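Long-range contact in xylan esterase 1 (Thermoanaerobacterium sp. 'JW/SL YS485', PDB 3FCY), which probably hydrolyses acetyl esters of xylan and related compounds, as an alpha/beta-hydrolase of carbohydrate esterase family CE7 that binds calcium: residues F75-F87 with R94-G106. Numbering follows the deposited sequence.
Sequences FQVSFAECYDLYF and RIHAKYIKPKTEG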
loop_
_atom_site.group_PDB
_atom_site.type_symbol
_atom_site.label_atom_id
_atom_site.label_comp_id
_atom_site.label_asym_id
_atom_site.label_seq_id
_atom_site.Cartn_x
_atom_site.Cartn_y
_atom_site.Cartn_z
ATOM N N PHE A 75 4.491 -10.172 -39.905
ATOM C CA PHE A 75 3.778 -8.896 -39.953
ATOM C C PHE A 75 4.168 -8.227 -41.272
ATOM O O PHE A 75 5.343 -7.922 -41.492
ATOM C CB PHE A 75 4.197 -7.991 -38.789
ATOM C CG PHE A 75 3.475 -6.664 -38.759
ATOM C CD1 PHE A 75 2.263 -6.527 -38.081
ATOM C CD2 PHE A 75 3.995 -5.560 -39.429
ATOM C CE1 PHE A 75 1.581 -5.310 -38.068
ATOM C CE2 PHE A 75 3.320 -4.336 -39.426
ATOM C CZ PHE A 75 2.107 -4.212 -38.741
ATOM N N GLN A 76 3.190 -7.988 -42.137
ATOM C CA GLN A 76 3.458 -7.377 -43.434
ATOM C C GLN A 76 2.502 -6.255 -43.820
ATOM O O GLN A 76 1.302 -6.337 -43.580
ATOM C CB GLN A 76 3.412 -8.451 -44.525
ATOM C CG GLN A 76 4.520 -9.485 -44.442
ATOM C CD GLN A 76 5.882 -8.881 -44.709
ATOM O OE1 GLN A 76 6.068 -8.163 -45.694
ATOM N NE2 GLN A 76 6.844 -9.171 -43.841
ATOM N N VAL A 77 3.054 -5.206 -44.421
ATOM C CA VAL A 77 2.273 -4.073 -44.903
ATOM C C VAL A 77 2.703 -3.868 -46.352
ATOM O O VAL A 77 3.787 -4.296 -46.745
ATOM C CB VAL A 77 2.543 -2.785 -44.092
ATOM C CG1 VAL A 77 1.957 -2.923 -42.689
ATOM C CG2 VAL A 77 4.037 -2.509 -44.029
ATOM N N SER A 78 1.861 -3.214 -47.143
ATOM C CA SER A 78 2.166 -3.002 -48.556
ATOM C C SER A 78 3.133 -1.862 -48.848
ATOM O O SER A 78 3.762 -1.840 -49.908
ATOM C CB SER A 78 0.867 -2.769 -49.335
ATOM O OG SER A 78 0.202 -1.599 -48.881
ATOM N N PHE A 79 3.265 -0.926 -47.911
ATOM C CA PHE A 79 4.127 0.235 -48.116
ATOM C C PHE A 79 5.535 0.143 -47.536
ATOM O O PHE A 79 6.287 1.121 -47.565
ATOM C CB PHE A 79 3.432 1.478 -47.568
ATOM C CG PHE A 79 3.046 1.361 -46.126
ATOM C CD1 PHE A 79 3.928 1.746 -45.124
ATOM C CD2 PHE A 79 1.811 0.844 -45.768
ATOM C CE1 PHE A 79 3.580 1.617 -43.786
ATOM C CE2 PHE A 79 1.452 0.711 -44.432
ATOM C CZ PHE A 79 2.336 1.098 -43.439
ATOM N N ALA A 80 5.897 -1.024 -47.018
ATOM C CA ALA A 80 7.227 -1.208 -46.452
ATOM C C ALA A 80 7.558 -2.685 -46.293
ATOM O O ALA A 80 6.676 -3.540 -46.354
ATOM C CB ALA A 80 7.328 -0.504 -45.099
ATOM N N GLU A 81 8.841 -2.968 -46.095
ATOM C CA GLU A 81 9.308 -4.332 -45.894
ATOM C C GLU A 81 9.657 -4.499 -44.419
ATOM O O GLU A 81 10.454 -3.735 -43.872
ATOM C CB GLU A 81 10.547 -4.608 -46.752
ATOM C CG GLU A 81 10.269 -4.730 -48.247
ATOM C CD GLU A 81 9.207 -5.769 -48.554
ATOM O OE1 GLU A 81 9.300 -6.897 -48.022
ATOM O OE2 GLU A 81 8.277 -5.461 -49.327
ATOM N N CYS A 82 9.050 -5.491 -43.779
ATOM C CA CYS A 82 9.299 -5.755 -42.364
ATOM C C CYS A 82 10.155 -7.002 -42.217
ATOM O O CYS A 82 9.738 -8.100 -42.588
ATOM C CB CYS A 82 7.977 -5.935 -41.619
ATOM S SG CYS A 82 6.957 -4.444 -41.592
ATOM N N TYR A 83 11.353 -6.820 -41.673
ATOM C CA TYR A 83 12.294 -7.920 -41.492
ATOM C C TYR A 83 12.773 -8.086 -40.058
ATOM O O TYR A 83 12.904 -7.112 -39.305
ATOM C CB TYR A 83 13.549 -7.699 -42.342
ATOM C CG TYR A 83 13.330 -7.580 -43.830
ATOM C CD1 TYR A 83 12.923 -8.680 -44.586
ATOM C CD2 TYR A 83 13.568 -6.375 -44.490
ATOM C CE1 TYR A 83 12.762 -8.581 -45.968
ATOM C CE2 TYR A 83 13.412 -6.266 -45.867
ATOM C CZ TYR A 83 13.008 -7.370 -46.599
ATOM O OH TYR A 83 12.848 -7.263 -47.962
ATOM N N ASP A 84 13.045 -9.335 -39.697
ATOM C CA ASP A 84 13.609 -9.652 -38.402
ATOM C C ASP A 84 15.091 -9.719 -38.749
ATOM O O ASP A 84 15.510 -10.543 -39.568
ATOM C CB ASP A 84 13.104 -11.006 -37.903
ATOM C CG ASP A 84 11.732 -10.913 -37.277
ATOM O OD1 ASP A 84 10.844 -11.700 -37.652
ATOM O OD2 ASP A 84 11.545 -10.044 -36.399
ATOM N N LEU A 85 15.874 -8.822 -38.162
ATOM C CA LEU A 85 17.297 -8.765 -38.436
ATOM C C LEU A 85 18.108 -9.394 -37.305
ATOM O O LEU A 85 17.851 -9.138 -36.128
ATOM C CB LEU A 85 17.719 -7.306 -38.647
ATOM C CG LEU A 85 19.180 -6.988 -38.989
ATOM C CD1 LEU A 85 19.268 -5.573 -39.563
ATOM C CD2 LEU A 85 20.054 -7.122 -37.758
ATOM N N TYR A 86 19.079 -10.224 -37.674
ATOM C CA TYR A 86 19.939 -10.876 -36.695
ATOM C C TYR A 86 21.395 -10.653 -37.043
ATOM O O TYR A 86 21.782 -10.731 -38.207
ATOM C CB TYR A 86 19.688 -12.383 -36.648
ATOM C CG TYR A 86 18.258 -12.767 -36.381
ATOM C CD1 TYR A 86 17.327 -12.804 -37.417
ATOM C CD2 TYR A 86 17.831 -13.091 -35.092
ATOM C CE1 TYR A 86 16.005 -13.157 -37.184
ATOM C CE2 TYR A 86 16.507 -13.445 -34.845
ATOM C CZ TYR A 86 15.602 -13.476 -35.898
ATOM O OH TYR A 86 14.294 -13.819 -35.673
ATOM N N PHE A 87 22.202 -10.363 -36.033
ATOM C CA PHE A 87 23.628 -10.177 -36.244
ATOM C C PHE A 87 24.370 -10.700 -35.026
ATOM O O PHE A 87 23.811 -10.782 -33.933
ATOM C CB PHE A 87 23.974 -8.704 -36.493
ATOM C CG PHE A 87 23.794 -7.813 -35.295
ATOM C CD1 PHE A 87 22.547 -7.277 -34.986
ATOM C CD2 PHE A 87 24.883 -7.478 -34.497
ATOM C CE1 PHE A 87 22.392 -6.415 -33.900
ATOM C CE2 PHE A 87 24.736 -6.618 -33.408
ATOM C CZ PHE A 87 23.489 -6.085 -33.111
ATOM N N ARG A 94 23.958 -13.853 -30.598
ATOM C CA ARG A 94 23.131 -13.544 -31.757
ATOM C C ARG A 94 22.125 -12.478 -31.309
ATOM O O ARG A 94 21.263 -12.744 -30.473
ATOM C CB ARG A 94 22.404 -14.811 -32.221
ATOM C CG ARG A 94 21.886 -14.764 -33.644
ATOM C CD ARG A 94 23.022 -14.617 -34.660
ATOM N NE ARG A 94 22.520 -14.714 -36.027
ATOM C CZ ARG A 94 23.135 -14.207 -37.090
ATOM N NH1 ARG A 94 24.285 -13.559 -36.954
ATOM N NH2 ARG A 94 22.593 -14.343 -38.293
ATOM N N ILE A 95 22.250 -11.270 -31.854
ATOM C CA ILE A 95 21.372 -10.159 -31.490
ATOM C C ILE A 95 20.218 -9.993 -32.476
ATOM O O ILE A 95 20.377 -10.208 -33.681
ATOM C CB ILE A 95 22.160 -8.827 -31.436
ATOM C CG1 ILE A 95 23.455 -9.012 -30.638
ATOM C CG2 ILE A 95 21.305 -7.734 -30.800
ATOM C CD1 ILE A 95 23.252 -9.453 -29.189
ATOM N N HIS A 96 19.056 -9.603 -31.963
ATOM C CA HIS A 96 17.882 -9.411 -32.803
ATOM C C HIS A 96 17.342 -7.988 -32.758
ATOM O O HIS A 96 17.427 -7.305 -31.737
ATOM C CB HIS A 96 16.775 -10.394 -32.402
ATOM C CG HIS A 96 15.447 -10.105 -33.035
ATOM N ND1 HIS A 96 14.539 -9.222 -32.488
ATOM C CD2 HIS A 96 14.878 -10.574 -34.170
ATOM C CE1 HIS A 96 13.467 -9.162 -33.260
ATOM N NE2 HIS A 96 13.648 -9.973 -34.287
ATOM N N ALA A 97 16.794 -7.552 -33.886
ATOM C CA ALA A 97 16.207 -6.226 -34.002
ATOM C C ALA A 97 15.162 -6.238 -35.103
ATOM O O ALA A 97 15.329 -6.916 -36.122
ATOM C CB ALA A 97 17.284 -5.189 -34.329
ATOM N N LYS A 98 14.071 -5.512 -34.882
ATOM C CA LYS A 98 13.037 -5.393 -35.896
ATOM C C LYS A 98 13.649 -4.437 -36.910
ATOM O O LYS A 98 14.415 -3.552 -36.536
ATOM C CB LYS A 98 11.755 -4.783 -35.313
ATOM C CG LYS A 98 10.887 -5.758 -34.524
ATOM C CD LYS A 98 9.618 -5.067 -34.019
ATOM C CE LYS A 98 8.601 -6.076 -33.504
ATOM N NZ LYS A 98 9.152 -6.920 -32.407
ATOM N N TYR A 99 13.319 -4.616 -38.183
ATOM C CA TYR A 99 13.856 -3.765 -39.243
ATOM C C TYR A 99 12.767 -3.496 -40.272
ATOM O O TYR A 99 12.301 -4.409 -40.955
ATOM C CB TYR A 99 15.071 -4.459 -39.880
ATOM C CG TYR A 99 15.597 -3.865 -41.176
ATOM C CD1 TYR A 99 15.681 -2.485 -41.368
ATOM C CD2 TYR A 99 16.071 -4.698 -42.193
ATOM C CE1 TYR A 99 16.231 -1.947 -42.544
ATOM C CE2 TYR A 99 16.622 -4.177 -43.363
ATOM C CZ TYR A 99 16.700 -2.803 -43.531
ATOM O OH TYR A 99 17.264 -2.300 -44.685
ATOM N N ILE A 100 12.349 -2.235 -40.355
ATOM C CA ILE A 100 11.306 -1.826 -41.287
ATOM C C ILE A 100 11.898 -0.864 -42.311
ATOM O O ILE A 100 12.457 0.178 -41.962
ATOM C CB ILE A 100 10.141 -1.131 -40.559
ATOM C CG1 ILE A 100 9.691 -1.983 -39.366
ATOM C CG2 ILE A 100 8.982 -0.931 -41.525
ATOM C CD1 ILE A 100 8.660 -1.306 -38.477
ATOM N N LYS A 101 11.762 -1.228 -43.579
ATOM C CA LYS A 101 12.298 -0.438 -44.675
ATOM C C LYS A 101 11.167 0.060 -45.567
ATOM O O LYS A 101 10.390 -0.734 -46.100
ATOM C CB LYS A 101 13.265 -1.306 -45.486
ATOM C CG LYS A 101 13.925 -0.620 -46.657
ATOM C CD LYS A 101 14.750 -1.622 -47.451
ATOM C CE LYS A 101 15.365 -0.977 -48.683
ATOM N NZ LYS A 101 16.130 -1.972 -49.489
ATOM N N PRO A 102 11.057 1.386 -45.735
ATOM C CA PRO A 102 9.995 1.937 -46.580
ATOM C C PRO A 102 10.230 1.594 -48.050
ATOM O O PRO A 102 11.375 1.513 -48.501
ATOM C CB PRO A 102 10.089 3.438 -46.312
ATOM C CG PRO A 102 11.557 3.640 -46.080
ATOM C CD PRO A 102 11.920 2.459 -45.203
ATOM N N LYS A 103 9.148 1.380 -48.790
ATOM C CA LYS A 103 9.262 1.068 -50.207
ATOM C C LYS A 103 9.373 2.360 -51.006
ATOM O O LYS A 103 8.454 2.737 -51.728
ATOM C CB LYS A 103 8.048 0.270 -50.693
ATOM C CG LYS A 103 8.043 -1.205 -50.315
ATOM C CD LYS A 103 6.858 -1.892 -50.979
ATOM C CE LYS A 103 6.818 -3.381 -50.703
ATOM N NZ LYS A 103 5.648 -4.010 -51.387
ATOM N N THR A 104 10.500 3.043 -50.854
ATOM C CA THR A 104 10.749 4.290 -51.564
ATOM C C THR A 104 12.119 4.182 -52.219
ATOM O O THR A 104 12.937 3.354 -51.821
ATOM C CB THR A 104 10.752 5.496 -50.603
ATOM O OG1 THR A 104 11.803 5.345 -49.638
ATOM C CG2 THR A 104 9.420 5.601 -49.882
ATOM N N GLU A 105 12.368 5.013 -53.223
ATOM C CA GLU A 105 13.649 4.989 -53.918
ATOM C C GLU A 105 14.647 5.904 -53.212
ATOM O O GLU A 105 14.254 6.833 -52.511
ATOM C CB GLU A 105 13.466 5.454 -55.369
ATOM C CG GLU A 105 12.328 4.758 -56.112
ATOM C CD GLU A 105 12.580 3.276 -56.328
ATOM O OE1 GLU A 105 11.629 2.555 -56.710
ATOM O OE2 GLU A 105 13.729 2.830 -56.122
ATOM N N GLY A 106 15.936 5.628 -53.392
ATOM C CA GLY A 106 16.972 6.457 -52.797
ATOM C C GLY A 106 17.260 6.273 -51.318
ATOM O O GLY A 106 16.523 5.591 -50.603
HETATM O O HOH W 1 9.989 -9.216 -33.969
#
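Asp84 OD2 is gripped by two donors: His96 NE2 reaches it at 3.0 Å with a nearly straight N-H (168°), and a water, itself bound to Lys98 NZ, donates to it as well; Lys98 NZ is also hydrogen-bonded to Gly122 O and Ser121 OG. The carboxylate oxygen lies in the plane of the imidazole, whereas NE2 comes to it from above the carboxylate plane. The ring leans toward strand 80-88 because chi1 of His96 (169°) sets CG opposite the backbone N, bringing NE2 to Asp84. Its other nitrogen, ND1, is hydrogen-bonded to Asp141, which together with Asp84 fixes the rotation of the ring. The edge of the imidazole is met by Tyr86, whose CE2 lies 3.4 Å from His96 CD2, the two ring planes inclined at 57°. These residues sit on an antiparallel beta hairpin, strands 80-88 and 94-102, near one end of the central sheet of the alpha/beta-hydrolase fold; strand 136-140 flanks 94-102 on its other side, antiparallel to it. Backbone bonds pair the strands from Glu81 with Lys101 to Phe87 with Ile95, where Ile95 N to Phe87 O measures 2.6 Å. On the face carrying Leu85 and Ala97, Ile95 CB stands over the Phe87 ring, 3.6 Å from its centroid, a CH-pi contact; helix 176-192 packs against both side chains. Further along this face Tyr83 and Tyr99 lie side by side, CD2 to CD2 3.8 Å, with the Tyr99 hydroxyl hydrogen-bonded to Glu196. Beyond the strands, Lys103 N donates to Phe79 O at 3.1 Å, and the extended lysine chain runs past Ala80 to a weak bond from NZ to Ser78 O.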